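Side-chain contacts in putative vitamin-B12 independent methionine synthase family protein (PDB 1YPX), which probably transfers a methyl group from a folate to homocysteine to form methionine, and is thought to bind zinc: residues D10-I15 and Q185-S190; H114-D119 and A133-P138; K171-F176 and A230-T235; F269-D274 and P283-T288. All blocks are in the same frame, centred on the assembly; numbering follows the deposited sequence.

Interaction 1: D10-I15 and Q185-S190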
loop_
_atom_site.group_PDB
_atom_site.type_symbol
_atom_site.label_atom_id
_atom_site.label_comp_id
_atom_site.label_asym_id
_atom_site.label_seq_id
_atom_site.Cartn_x
_atom_site.Cartn_y
_atom_site.Cartn_z
ATOM N N ASP A 10 -3.036 9.542 -8.090
ATOM C CA ASP A 10 -2.086 8.781 -7.297
ATOM C C ASP A 10 -2.161 7.329 -7.771
ATOM O O ASP A 10 -2.940 7.013 -8.671
ATOM C CB ASP A 10 -2.483 8.894 -5.828
ATOM C CG ASP A 10 -1.295 8.869 -4.891
ATOM O OD1 ASP A 10 -0.376 8.048 -5.124
ATOM O OD2 ASP A 10 -1.293 9.658 -3.919
ATOM N N HIS A 11 -1.351 6.450 -7.184
ATOM C CA HIS A 11 -1.373 5.041 -7.565
ATOM C C HIS A 11 -0.937 4.147 -6.416
ATOM O O HIS A 11 -0.155 4.565 -5.564
ATOM C CB HIS A 11 -0.503 4.805 -8.807
ATOM C CG HIS A 11 0.956 5.075 -8.603
ATOM N ND1 HIS A 11 1.894 4.067 -8.524
ATOM C CD2 HIS A 11 1.645 6.237 -8.519
ATOM C CE1 HIS A 11 3.098 4.599 -8.405
ATOM N NE2 HIS A 11 2.974 5.916 -8.398
ATOM N N VAL A 12 -1.457 2.919 -6.390
ATOM C CA VAL A 12 -1.154 1.967 -5.322
ATOM C C VAL A 12 0.342 1.810 -5.064
ATOM O O VAL A 12 0.778 1.850 -3.911
ATOM C CB VAL A 12 -1.794 0.583 -5.619
ATOM C CG1 VAL A 12 -1.330 -0.461 -4.594
ATOM C CG2 VAL A 12 -3.306 0.708 -5.568
ATOM N N GLY A 13 1.122 1.627 -6.130
ATOM C CA GLY A 13 2.554 1.480 -5.957
ATOM C C GLY A 13 3.310 0.463 -6.797
ATOM O O GLY A 13 4.335 0.808 -7.388
ATOM N N SER A 14 2.855 -0.782 -6.868
ATOM C CA SER A 14 3.612 -1.755 -7.660
ATOM C C SER A 14 3.563 -1.451 -9.150
ATOM O O SER A 14 2.531 -1.054 -9.675
ATOM C CB SER A 14 3.091 -3.176 -7.436
ATOM O OG SER A 14 1.897 -3.388 -8.166
ATOM N N ILE A 15 4.692 -1.650 -9.820
ATOM C CA ILE A 15 4.809 -1.425 -11.255
ATOM C C ILE A 15 5.272 -2.731 -11.918
ATOM O O ILE A 15 5.945 -3.557 -11.293
ATOM C CB ILE A 15 5.843 -0.286 -11.561
ATOM C CG1 ILE A 15 5.244 1.093 -11.237
ATOM C CG2 ILE A 15 6.308 -0.359 -13.004
ATOM C CD1 ILE A 15 3.961 1.418 -12.011
ATOM N N GLN A 185 2.452 3.594 2.849
ATOM C CA GLN A 185 1.206 2.906 2.581
ATOM C C GLN A 185 1.177 1.459 3.088
ATOM O O GLN A 185 2.103 0.669 2.846
ATOM C CB GLN A 185 0.921 2.942 1.082
ATOM C CG GLN A 185 -0.189 2.005 0.653
ATOM C CD GLN A 185 -0.861 2.461 -0.617
ATOM O OE1 GLN A 185 -1.359 3.584 -0.692
ATOM N NE2 GLN A 185 -0.881 1.594 -1.625
ATOM N N LEU A 186 0.099 1.125 3.790
ATOM C CA LEU A 186 -0.102 -0.213 4.341
ATOM C C LEU A 186 -0.989 -1.023 3.398
ATOM O O LEU A 186 -2.146 -0.674 3.170
ATOM C CB LEU A 186 -0.760 -0.109 5.719
ATOM C CG LEU A 186 0.117 -0.015 6.992
ATOM C CD1 LEU A 186 1.483 0.600 6.695
ATOM C CD2 LEU A 186 -0.614 0.802 8.047
ATOM N N ASP A 187 -0.438 -2.096 2.840
ATOM C CA ASP A 187 -1.203 -2.947 1.946
ATOM C C ASP A 187 -1.865 -4.025 2.787
ATOM O O ASP A 187 -1.206 -4.889 3.352
ATOM C CB ASP A 187 -0.296 -3.538 0.865
ATOM C CG ASP A 187 -0.024 -2.546 -0.259
ATOM O OD1 ASP A 187 -0.106 -1.318 -0.011
ATOM O OD2 ASP A 187 0.279 -2.979 -1.396
ATOM N N ASP A 188 -3.181 -3.947 2.895
ATOM C CA ASP A 188 -3.882 -4.907 3.701
ATOM C C ASP A 188 -4.942 -5.637 2.918
ATOM O O ASP A 188 -5.993 -5.079 2.622
ATOM C CB ASP A 188 -4.507 -4.209 4.895
ATOM C CG ASP A 188 -4.781 -5.158 6.012
ATOM O OD1 ASP A 188 -4.876 -4.721 7.175
ATOM O OD2 ASP A 188 -4.896 -6.358 5.718
ATOM N N THR A 189 -4.670 -6.893 2.590
ATOM C CA THR A 189 -5.622 -7.680 1.830
ATOM C C THR A 189 -6.433 -8.618 2.718
ATOM O O THR A 189 -7.173 -9.462 2.211
ATOM C CB THR A 189 -4.913 -8.520 0.760
ATOM O OG1 THR A 189 -5.892 -9.143 -0.078
ATOM C CG2 THR A 189 -4.059 -9.599 1.404
ATOM N N SER A 190 -6.300 -8.455 4.036
ATOM C CA SER A 190 -7.000 -9.306 4.998
ATOM C C SER A 190 -8.479 -8.975 5.180
ATOM O O SER A 190 -9.291 -9.868 5.409
ATOM C CB SER A 190 -6.292 -9.275 6.369
ATOM O OG SER A 190 -6.479 -8.048 7.056
#

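Interaction 2: H114-D119 and A133-P138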
loop_
_atom_site.group_PDB
_atom_site.type_symbol
_atom_site.label_atom_id
_atom_site.label_comp_id
_atom_site.label_asym_id
_atom_site.label_seq_id
_atom_site.Cartn_x
_atom_site.Cartn_y
_atom_site.Cartn_z
ATOM N N HIS A 114 16.260 -3.194 9.250
ATOM C CA HIS A 114 15.543 -3.789 8.129
ATOM C C HIS A 114 16.180 -3.323 6.818
ATOM O O HIS A 114 16.701 -2.213 6.736
ATOM C CB HIS A 114 14.065 -3.381 8.191
ATOM C CG HIS A 114 13.142 -4.330 7.490
ATOM N ND1 HIS A 114 13.013 -4.372 6.118
ATOM C CD2 HIS A 114 12.290 -5.265 7.976
ATOM C CE1 HIS A 114 12.121 -5.291 5.790
ATOM N NE2 HIS A 114 11.669 -5.845 6.897
ATOM N N PRO A 115 16.180 -4.184 5.787
ATOM C CA PRO A 115 16.752 -3.861 4.473
ATOM C C PRO A 115 15.938 -2.805 3.721
ATOM O O PRO A 115 16.450 -2.141 2.816
ATOM C CB PRO A 115 16.730 -5.201 3.746
ATOM C CG PRO A 115 16.815 -6.178 4.847
ATOM C CD PRO A 115 15.891 -5.622 5.875
ATOM N N PHE A 116 14.669 -2.662 4.091
ATOM C CA PHE A 116 13.792 -1.693 3.454
ATOM C C PHE A 116 14.211 -0.256 3.708
ATOM O O PHE A 116 13.781 0.641 2.997
ATOM C CB PHE A 116 12.347 -1.906 3.926
ATOM C CG PHE A 116 11.624 -3.002 3.197
ATOM C CD1 PHE A 116 12.303 -4.138 2.775
ATOM C CD2 PHE A 116 10.251 -2.908 2.964
ATOM C CE1 PHE A 116 11.633 -5.177 2.125
ATOM C CE2 PHE A 116 9.556 -3.937 2.315
ATOM C CZ PHE A 116 10.248 -5.071 1.895
ATOM N N ILE A 117 15.060 -0.036 4.706
ATOM C CA ILE A 117 15.522 1.318 5.032
ATOM C C ILE A 117 16.448 1.913 3.972
ATOM O O ILE A 117 16.306 3.086 3.609
ATOM C CB ILE A 117 16.242 1.350 6.378
ATOM C CG1 ILE A 117 15.332 0.755 7.459
ATOM C CG2 ILE A 117 16.584 2.785 6.747
ATOM C CD1 ILE A 117 14.079 1.576 7.713
ATOM N N GLU A 118 17.387 1.100 3.475
ATOM C CA GLU A 118 18.329 1.542 2.438
ATOM C C GLU A 118 17.585 1.566 1.110
ATOM O O GLU A 118 17.887 2.392 0.244
ATOM C CB GLU A 118 19.518 0.571 2.294
ATOM C CG GLU A 118 20.958 1.152 2.358
ATOM C CD GLU A 118 21.206 2.452 1.559
ATOM O OE1 GLU A 118 21.205 2.445 0.307
ATOM O OE2 GLU A 118 21.426 3.490 2.216
ATOM N N ASP A 119 16.636 0.645 0.924
ATOM C CA ASP A 119 15.887 0.623 -0.341
ATOM C C ASP A 119 15.091 1.926 -0.451
ATOM O O ASP A 119 14.847 2.412 -1.550
ATOM C CB ASP A 119 14.914 -0.576 -0.442
ATOM C CG ASP A 119 15.602 -1.932 -0.279
ATOM O OD1 ASP A 119 16.834 -2.039 -0.488
ATOM O OD2 ASP A 119 14.890 -2.910 0.046
ATOM N N ALA A 133 8.455 10.510 -2.485
ATOM C CA ALA A 133 8.725 9.080 -2.529
ATOM C C ALA A 133 7.671 8.335 -1.720
ATOM O O ALA A 133 7.453 8.649 -0.555
ATOM C CB ALA A 133 10.120 8.781 -1.972
ATOM N N LYS A 134 7.017 7.358 -2.335
ATOM C CA LYS A 134 6.001 6.578 -1.644
ATOM C C LYS A 134 6.564 5.188 -1.322
ATOM O O LYS A 134 7.148 4.531 -2.185
ATOM C CB LYS A 134 4.750 6.465 -2.521
ATOM C CG LYS A 134 3.595 5.687 -1.899
ATOM C CD LYS A 134 2.348 5.748 -2.781
ATOM C CE LYS A 134 1.206 4.923 -2.206
ATOM N NZ LYS A 134 -0.048 5.061 -3.006
ATOM N N GLN A 135 6.412 4.753 -0.078
ATOM C CA GLN A 135 6.902 3.444 0.341
ATOM C C GLN A 135 5.708 2.581 0.765
ATOM O O GLN A 135 4.827 3.055 1.477
ATOM C CB GLN A 135 7.897 3.606 1.509
ATOM C CG GLN A 135 8.324 2.309 2.220
ATOM C CD GLN A 135 9.093 1.363 1.320
ATOM O OE1 GLN A 135 10.245 1.606 0.975
ATOM N NE2 GLN A 135 8.458 0.273 0.946
ATOM N N THR A 136 5.666 1.330 0.317
ATOM C CA THR A 136 4.569 0.433 0.667
ATOM C C THR A 136 5.086 -0.771 1.456
ATOM O O THR A 136 6.102 -1.366 1.099
ATOM C CB THR A 136 3.845 -0.138 -0.615
ATOM O OG1 THR A 136 4.719 -1.055 -1.300
ATOM C CG2 THR A 136 3.472 0.982 -1.582
ATOM N N ILE A 137 4.395 -1.119 2.531
ATOM C CA ILE A 137 4.763 -2.289 3.311
ATOM C C ILE A 137 3.437 -2.933 3.656
ATOM O O ILE A 137 2.392 -2.293 3.545
ATOM C CB ILE A 137 5.517 -1.939 4.644
ATOM C CG1 ILE A 137 4.588 -1.176 5.592
ATOM C CG2 ILE A 137 6.757 -1.092 4.349
ATOM C CD1 ILE A 137 5.250 -0.802 6.899
ATOM N N PRO A 138 3.450 -4.223 4.024
ATOM C CA PRO A 138 2.177 -4.855 4.375
ATOM C C PRO A 138 1.700 -4.303 5.693
ATOM O O PRO A 138 2.486 -3.780 6.491
ATOM C CB PRO A 138 2.529 -6.339 4.484
ATOM C CG PRO A 138 3.995 -6.328 4.803
ATOM C CD PRO A 138 4.508 -5.236 3.893
#

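Interaction 3: K171-F176 and A230-T235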
loop_
_atom_site.group_PDB
_atom_site.type_symbol
_atom_site.label_atom_id
_atom_site.label_comp_id
_atom_site.label_asym_id
_atom_site.label_seq_id
_atom_site.Cartn_x
_atom_site.Cartn_y
_atom_site.Cartn_z
ATOM N N LYS A 171 8.298 1.367 15.720
ATOM C CA LYS A 171 9.721 1.501 15.438
ATOM C C LYS A 171 9.993 1.454 13.934
ATOM O O LYS A 171 10.865 2.170 13.441
ATOM C CB LYS A 171 10.520 0.404 16.169
ATOM C CG LYS A 171 10.288 0.363 17.696
ATOM C CD LYS A 171 11.482 -0.219 18.470
ATOM C CE LYS A 171 11.431 -1.746 18.638
ATOM N NZ LYS A 171 10.740 -2.214 19.916
ATOM N N ALA A 172 9.252 0.624 13.199
ATOM C CA ALA A 172 9.434 0.511 11.747
ATOM C C ALA A 172 9.143 1.844 11.070
ATOM O O ALA A 172 9.948 2.361 10.295
ATOM C CB ALA A 172 8.508 -0.561 11.177
ATOM N N ILE A 173 7.977 2.395 11.377
ATOM C CA ILE A 173 7.566 3.660 10.807
ATOM C C ILE A 173 8.574 4.757 11.125
ATOM O O ILE A 173 8.950 5.543 10.259
ATOM C CB ILE A 173 6.188 4.063 11.343
ATOM C CG1 ILE A 173 5.141 3.067 10.868
ATOM C CG2 ILE A 173 5.852 5.445 10.888
ATOM C CD1 ILE A 173 3.772 3.317 11.414
ATOM N N GLN A 174 9.007 4.803 12.378
ATOM C CA GLN A 174 9.961 5.803 12.803
ATOM C C GLN A 174 11.235 5.671 11.967
ATOM O O GLN A 174 11.794 6.674 11.493
ATOM C CB GLN A 174 10.269 5.626 14.295
ATOM C CG GLN A 174 10.874 6.850 14.966
ATOM C CD GLN A 174 10.004 8.088 14.822
ATOM O OE1 GLN A 174 8.820 8.081 15.185
ATOM N NE2 GLN A 174 10.584 9.161 14.289
ATOM N N ALA A 175 11.692 4.442 11.758
ATOM C CA ALA A 175 12.904 4.236 10.969
ATOM C C ALA A 175 12.727 4.753 9.546
ATOM O O ALA A 175 13.675 5.284 8.969
ATOM C CB ALA A 175 13.285 2.761 10.954
ATOM N N PHE A 176 11.522 4.591 8.984
ATOM C CA PHE A 176 11.213 5.075 7.624
ATOM C C PHE A 176 11.150 6.594 7.637
ATOM O O PHE A 176 11.673 7.263 6.740
ATOM C CB PHE A 176 9.861 4.541 7.121
ATOM C CG PHE A 176 9.962 3.243 6.376
ATOM C CD1 PHE A 176 10.616 3.168 5.158
ATOM C CD2 PHE A 176 9.421 2.084 6.901
ATOM C CE1 PHE A 176 10.721 1.958 4.475
ATOM C CE2 PHE A 176 9.527 0.876 6.224
ATOM C CZ PHE A 176 10.178 0.815 5.016
ATOM N N ALA A 230 3.381 14.317 12.426
ATOM C CA ALA A 230 2.404 15.212 11.828
ATOM C C ALA A 230 2.531 15.389 10.306
ATOM O O ALA A 230 1.521 15.461 9.606
ATOM C CB ALA A 230 2.486 16.566 12.516
ATOM N N ASP A 231 3.760 15.462 9.797
ATOM C CA ASP A 231 3.988 15.658 8.357
ATOM C C ASP A 231 4.081 14.375 7.537
ATOM O O ASP A 231 4.389 14.418 6.345
ATOM C CB ASP A 231 5.272 16.452 8.120
ATOM C CG ASP A 231 6.492 15.756 8.685
ATOM O OD1 ASP A 231 7.631 16.083 8.274
ATOM O OD2 ASP A 231 6.308 14.880 9.556
HETATM N N MSE A 232 3.846 13.234 8.169
HETATM C CA MSE A 232 3.906 11.984 7.439
HETATM C C MSE A 232 2.492 11.511 7.123
HETATM O O MSE A 232 1.595 11.587 7.966
HETATM C CB MSE A 232 4.655 10.922 8.243
HETATM C CG MSE A 232 4.802 9.598 7.497
HETATM SE SE MSE A 232 5.638 8.182 8.548
HETATM C CE MSE A 232 4.332 8.122 9.947
ATOM N N VAL A 233 2.293 11.035 5.897
ATOM C CA VAL A 233 0.986 10.547 5.464
ATOM C C VAL A 233 1.007 9.013 5.474
ATOM O O VAL A 233 1.964 8.383 5.022
ATOM C CB VAL A 233 0.653 11.075 4.029
ATOM C CG1 VAL A 233 -0.711 10.569 3.572
ATOM C CG2 VAL A 233 0.679 12.596 4.006
ATOM N N ILE A 234 -0.036 8.409 6.025
ATOM C CA ILE A 234 -0.107 6.962 6.043
ATOM C C ILE A 234 -1.409 6.499 5.431
ATOM O O ILE A 234 -2.462 6.549 6.059
ATOM C CB ILE A 234 0.030 6.390 7.457
ATOM C CG1 ILE A 234 1.470 6.637 7.957
ATOM C CG2 ILE A 234 -0.329 4.892 7.444
ATOM C CD1 ILE A 234 1.874 5.888 9.241
ATOM N N THR A 235 -1.330 6.066 4.184
ATOM C CA THR A 235 -2.499 5.599 3.470
ATOM C C THR A 235 -2.603 4.094 3.587
ATOM O O THR A 235 -1.618 3.395 3.866
ATOM C CB THR A 235 -2.421 5.949 1.968
ATOM O OG1 THR A 235 -1.197 5.434 1.404
ATOM C CG2 THR A 235 -2.512 7.453 1.776
#

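Interaction 4: F269-D274 and P283-T288. With PO4 (phosphate ion), chain B.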
loop_
_atom_site.group_PDB
_atom_site.type_symbol
_atom_site.label_atom_id
_atom_site.label_comp_id
_atom_site.label_asym_id
_atom_site.label_seq_id
_atom_site.Cartn_x
_atom_site.Cartn_y
_atom_site.Cartn_z
ATOM N N PHE A 269 -7.344 6.197 2.001
ATOM C CA PHE A 269 -7.616 4.781 1.709
ATOM C C PHE A 269 -7.672 4.507 0.199
ATOM O O PHE A 269 -8.393 5.183 -0.527
ATOM C CB PHE A 269 -8.971 4.373 2.305
ATOM C CG PHE A 269 -8.916 3.930 3.740
ATOM C CD1 PHE A 269 -8.378 2.690 4.081
ATOM C CD2 PHE A 269 -9.463 4.721 4.745
ATOM C CE1 PHE A 269 -8.392 2.239 5.411
ATOM C CE2 PHE A 269 -9.485 4.285 6.078
ATOM C CZ PHE A 269 -8.949 3.037 6.411
ATOM N N PHE A 270 -6.921 3.518 -0.270
ATOM C CA PHE A 270 -6.959 3.153 -1.683
ATOM C C PHE A 270 -7.914 1.971 -1.840
ATOM O O PHE A 270 -7.552 0.808 -1.595
ATOM C CB PHE A 270 -5.573 2.785 -2.207
ATOM C CG PHE A 270 -4.697 3.981 -2.477
ATOM C CD1 PHE A 270 -4.157 4.720 -1.420
ATOM C CD2 PHE A 270 -4.397 4.359 -3.791
ATOM C CE1 PHE A 270 -3.325 5.815 -1.667
ATOM C CE2 PHE A 270 -3.568 5.446 -4.058
ATOM C CZ PHE A 270 -3.025 6.179 -2.996
ATOM N N LEU A 271 -9.145 2.309 -2.234
ATOM C CA LEU A 271 -10.257 1.377 -2.435
ATOM C C LEU A 271 -10.447 1.062 -3.904
ATOM O O LEU A 271 -10.573 1.980 -4.711
ATOM C CB LEU A 271 -11.546 2.014 -1.925
ATOM C CG LEU A 271 -11.519 2.484 -0.480
ATOM C CD1 LEU A 271 -12.681 3.448 -0.198
ATOM C CD2 LEU A 271 -11.604 1.253 0.396
ATOM N N GLU A 272 -10.501 -0.219 -4.263
ATOM C CA GLU A 272 -10.688 -0.573 -5.676
ATOM C C GLU A 272 -12.121 -0.985 -6.055
ATOM O O GLU A 272 -12.796 -1.686 -5.306
ATOM C CB GLU A 272 -9.697 -1.669 -6.095
ATOM C CG GLU A 272 -9.825 -3.000 -5.387
ATOM C CD GLU A 272 -9.072 -4.086 -6.131
ATOM O OE1 GLU A 272 -9.401 -4.320 -7.312
ATOM O OE2 GLU A 272 -8.153 -4.700 -5.555
ATOM N N TYR A 273 -12.573 -0.546 -7.228
ATOM C CA TYR A 273 -13.926 -0.845 -7.693
ATOM C C TYR A 273 -13.941 -1.405 -9.132
ATOM O O TYR A 273 -12.995 -1.205 -9.901
ATOM C CB TYR A 273 -14.781 0.431 -7.634
ATOM C CG TYR A 273 -14.865 1.113 -6.270
ATOM C CD1 TYR A 273 -15.775 0.682 -5.294
ATOM C CD2 TYR A 273 -14.060 2.215 -5.972
ATOM C CE1 TYR A 273 -15.882 1.339 -4.054
ATOM C CE2 TYR A 273 -14.153 2.875 -4.746
ATOM C CZ TYR A 273 -15.064 2.438 -3.791
ATOM O OH TYR A 273 -15.151 3.105 -2.584
ATOM N N ASP A 274 -15.014 -2.108 -9.496
ATOM C CA ASP A 274 -15.121 -2.653 -10.849
ATOM C C ASP A 274 -15.864 -1.662 -11.740
ATOM O O ASP A 274 -16.095 -0.513 -11.352
ATOM C CB ASP A 274 -15.863 -3.995 -10.842
ATOM C CG ASP A 274 -15.129 -5.082 -11.639
ATOM O OD1 ASP A 274 -15.694 -6.181 -11.819
ATOM O OD2 ASP A 274 -13.982 -4.840 -12.079
ATOM N N PRO A 283 -23.458 3.494 0.236
ATOM C CA PRO A 283 -23.514 4.541 1.265
ATOM C C PRO A 283 -22.669 4.205 2.494
ATOM O O PRO A 283 -22.723 4.892 3.523
ATOM C CB PRO A 283 -25.007 4.629 1.591
ATOM C CG PRO A 283 -25.494 3.237 1.348
ATOM C CD PRO A 283 -24.781 2.864 0.061
ATOM N N LEU A 284 -21.882 3.143 2.371
ATOM C CA LEU A 284 -21.026 2.708 3.460
ATOM C C LEU A 284 -20.020 3.788 3.849
ATOM O O LEU A 284 -19.255 3.621 4.799
ATOM C CB LEU A 284 -20.288 1.418 3.077
ATOM C CG LEU A 284 -21.162 0.184 2.844
ATOM C CD1 LEU A 284 -22.152 -0.017 4.014
ATOM C CD2 LEU A 284 -21.908 0.369 1.550
ATOM N N LYS A 285 -20.032 4.903 3.129
ATOM C CA LYS A 285 -19.106 5.981 3.419
ATOM C C LYS A 285 -19.399 6.636 4.768
ATOM O O LYS A 285 -19.985 7.718 4.842
ATOM C CB LYS A 285 -19.146 7.023 2.301
ATOM C CG LYS A 285 -19.290 6.420 0.904
ATOM C CD LYS A 285 -18.220 5.393 0.595
ATOM C CE LYS A 285 -16.855 6.029 0.491
ATOM N NZ LYS A 285 -15.797 4.983 0.434
ATOM N N TYR A 286 -18.988 5.955 5.834
ATOM C CA TYR A 286 -19.160 6.440 7.196
ATOM C C TYR A 286 -18.029 7.414 7.510
ATOM O O TYR A 286 -17.709 7.684 8.670
ATOM C CB TYR A 286 -19.127 5.268 8.180
ATOM C CG TYR A 286 -20.486 4.671 8.470
ATOM C CD1 TYR A 286 -21.242 4.069 7.455
ATOM C CD2 TYR A 286 -21.029 4.722 9.762
ATOM C CE1 TYR A 286 -22.508 3.530 7.722
ATOM C CE2 TYR A 286 -22.294 4.187 10.043
ATOM C CZ TYR A 286 -23.026 3.592 9.021
ATOM O OH TYR A 286 -24.262 3.050 9.294
ATOM N N VAL A 287 -17.413 7.931 6.459
ATOM C CA VAL A 287 -16.324 8.871 6.626
ATOM C C VAL A 287 -16.872 10.255 6.962
ATOM O O VAL A 287 -17.414 10.952 6.106
ATOM C CB VAL A 287 -15.443 8.915 5.350
ATOM C CG1 VAL A 287 -16.321 8.895 4.112
ATOM C CG2 VAL A 287 -14.554 10.146 5.365
ATOM N N THR A 288 -16.739 10.633 8.229
ATOM C CA THR A 288 -17.213 11.927 8.691
ATOM C C THR A 288 -16.050 12.889 8.854
ATOM O O THR A 288 -16.237 14.105 8.919
ATOM C CB THR A 288 -17.957 11.798 10.029
ATOM O OG1 THR A 288 -17.216 10.946 10.912
ATOM C CG2 THR A 288 -19.343 11.224 9.804
HETATM P P PO4 B . -17.815 1.876 -0.898
HETATM O O1 PO4 B . -18.169 2.766 -1.951
HETATM O O2 PO4 B . -17.977 0.481 -1.275
HETATM O O3 PO4 B . -16.304 2.186 -0.473
HETATM O O4 PO4 B . -18.484 2.112 0.436
#

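Interaction 1: D10-I15 and Q185-S190
Val-12 and Gln-185 meet at about a right angle, and the amide nitrogen of the glutamine does the touching. Gln-185 NE2 lies 2.8 Å from Val-12 O, but the angle is too poor for a hydrogen bond, so the pair counts only as a close polar approach. The same NE2 stands 3.6 Å from Val-12 CG1. With CG anti to the backbone N (chi1 168°) and the chain extended beyond it, Gln-185 carries its amide away from strand 183-188 to the loop. Beyond it, Asp-187 OD2 only grazes Val-12 CG1 at 4.4 Å, while Asp-187 OD1 takes a weak bond of 3.4 Å from Gln-185 NE2.

The other end of the amide is held more firmly: Gln-185 OE1 is hydrogen-bonded to Thr-235 OG1 and Lys-134 NZ, and that lysine also grips His-11 O. Further back, Asp-10 OD1 receives His-11 N at 2.8 Å through its anti lone pair, and Asp-10 OD2 meets Phe-7 N and Tyr-183 OH. Past the strand, Asp-188 OD2 closes an Asx turn by accepting Ser-190 N at 3.0 Å.

Gln-185 and Val-12 both also touch His-237, which with Cys-239 and Cys-334 outlines a possible empty metal site, consistent with the zinc binding expected of the family. Because the ammonium of Lys-134 can only donate, its bond supports OE1 as the amide oxygen, with NE2 on the Val-12 side. The loop is thus coupled to the barrel interior through a polar network around the glutamine rather than by a straight bond across the contact.

Interaction 2: H114-D119 and A133-P138
Phe-116, in the first turn of helix 116-127, and Ile-137, on strand 132-138, form the closest backbone approach, with their CA atoms 9.0 Å apart, a gap bridged mainly by side chains. The Phe-116 ring reaches into it and makes the contacts from the helix side. Its CG lies anti to the carbonyl carbon (chi1 -82°), which sends the ring from the helix to the strand. Ile-137 CG2 comes to the ring edge, near its plane, at 4.2 Å from Phe-116 CD2. Gln-135 NE2 approaches the same CD2 at 4.2 Å, obliquely; the two side chains cross at about a right angle, and the amide is tilted 31° from the ring. The bend of Gln-135 at chi2 folds its amide back to this position.

Phe-116 is also tied down through its backbone. His-114 ND1 accepts from Phe-116 N at 3.1 Å, with the donor practically in the imidazole plane and a nearly straight N-H...N angle of 164°, a capping bond on the turn entering the helix. Around the ring, Trp-71 stacks on it, Phe-75 meets it edge-to-face and Phe-176 of helix 158-178 adds further cover.

The contact joins the outer helical layer to a barrel strand. It is dispersive across the segments, with no hydrogen bond between them, and its polarity is handled locally. Since His-114 ND1 accepts while NE2 is bonded to the carbonyl O of Phe-75, the imidazole is probably neutral with its proton on NE2, a form that suits both bonds at once.

Interaction 3: K171-F176 and A230-T235
Ile-173 of helix 158-178 supplies both branches of the tight part of this contact. Its CG2, placed anti to the backbone N, faces the selenomethionine Met-232, with CE at 3.2 Å and SE at 3.6 Å from Ile-173 CG2; the two side chains cross at about a right angle. The Met-232 chain runs extended until chi3 (60°), where the bend turns the terminal methyl to the isoleucine. The other branch reaches forward, so that Ile-173 CD1 and Ile-234 CD1 meet tip to tip at 3.9 Å. All three residues are buried, and no polar bond crosses between the segments.

The flanks behave differently. Lys-171 on the helix and Asp-231 before the strand are exposed and take no part in the apolar core; Lys-171 pairs with Asp-110, and Asp-231 with Arg-182 and Tyr-177. The charged groups thus lie on the solvent side, well away from the apolar meeting of Ile-173, Met-232 and Ile-234.

Ile-173 also touches Leu-184 on strand 183-188, which lies between strands 132-138 and 233-238 in the parallel sheet. A helix packed on the outside of successive parallel strands is the helix-to-strand layer of a TIM barrel.

Interaction 4: F269-D274 and P283-T288
Tyr-273 and Lys-285 are brought to one phosphate oxygen by differently shaped side chains. The tyrosine has CG anti to the carbonyl carbon (chi1 -56°), which swings the ring out from the end of strand 268-272 to the loop. The lysine starts off to one side and is folded at chi2 (-55°) and chi3 (-67°), curling its ammonium group back to the strand.

Their meeting point is phosphate O3. Tyr-273 OH donates to it at 2.6 Å, and Lys-285 NZ at 3.0 Å, while Tyr-273 OH and Lys-285 NZ themselves stand 3.6 Å apart without bonding. The phosphorus lies in the plane of the Tyr-273 ring, at its edge, and phosphate O1 approaches Tyr-273 CE1 obliquely at 3.4 Å. From the strand, Leu-271 CD1 meets Lys-285 NZ at 3.5 Å, tip to tip, placing a methyl group beside the charged end.

In a TIM barrel, the loops after the C-terminal ends of the strands are where ligands usually bind, and the segment 283-288 belongs to such a loop, between strands 268-272 and 293-299. The ion is probably from the crystallisation liquor, so its place shows that the pocket can take an anion but identifies no natural ligand.

On the loop side, Leu-284 CB closes on phosphate O4 at 3.3 Å. Lys-285 also makes a cation-pi contact with Phe-261, and Phe-281 meets the Tyr-273 ring edge-to-face. The two donors and the lysine charge would be expected to draw negative charge onto O3.

Overall arrangement
All four contacts reach the same parallel sheet. Interaction 1 sits inside the barrel, its centre about 2 Å from the centre of the chain, and is polar; interaction 3 is purely apolar and interaction 2 mainly so, with a glutamine amide against the ring, both buried between sheet and outer helices; interaction 4, its centre about 16 Å from that of the chain, surrounds an anion beyond a strand end, with Lys-285 partly exposed. Interactions 2 and 3 meet where Phe-176 packs against Gln-135, Ile-137 and Phe-116. Strand 183-188 joins interaction 1 to both: Gln-185 N pairs with Gln-135 O, and Leu-186 N with Thr-235 O. Phe-270 extends interaction 4 inward to Asp-10, Gln-185, Lys-134 and Thr-235.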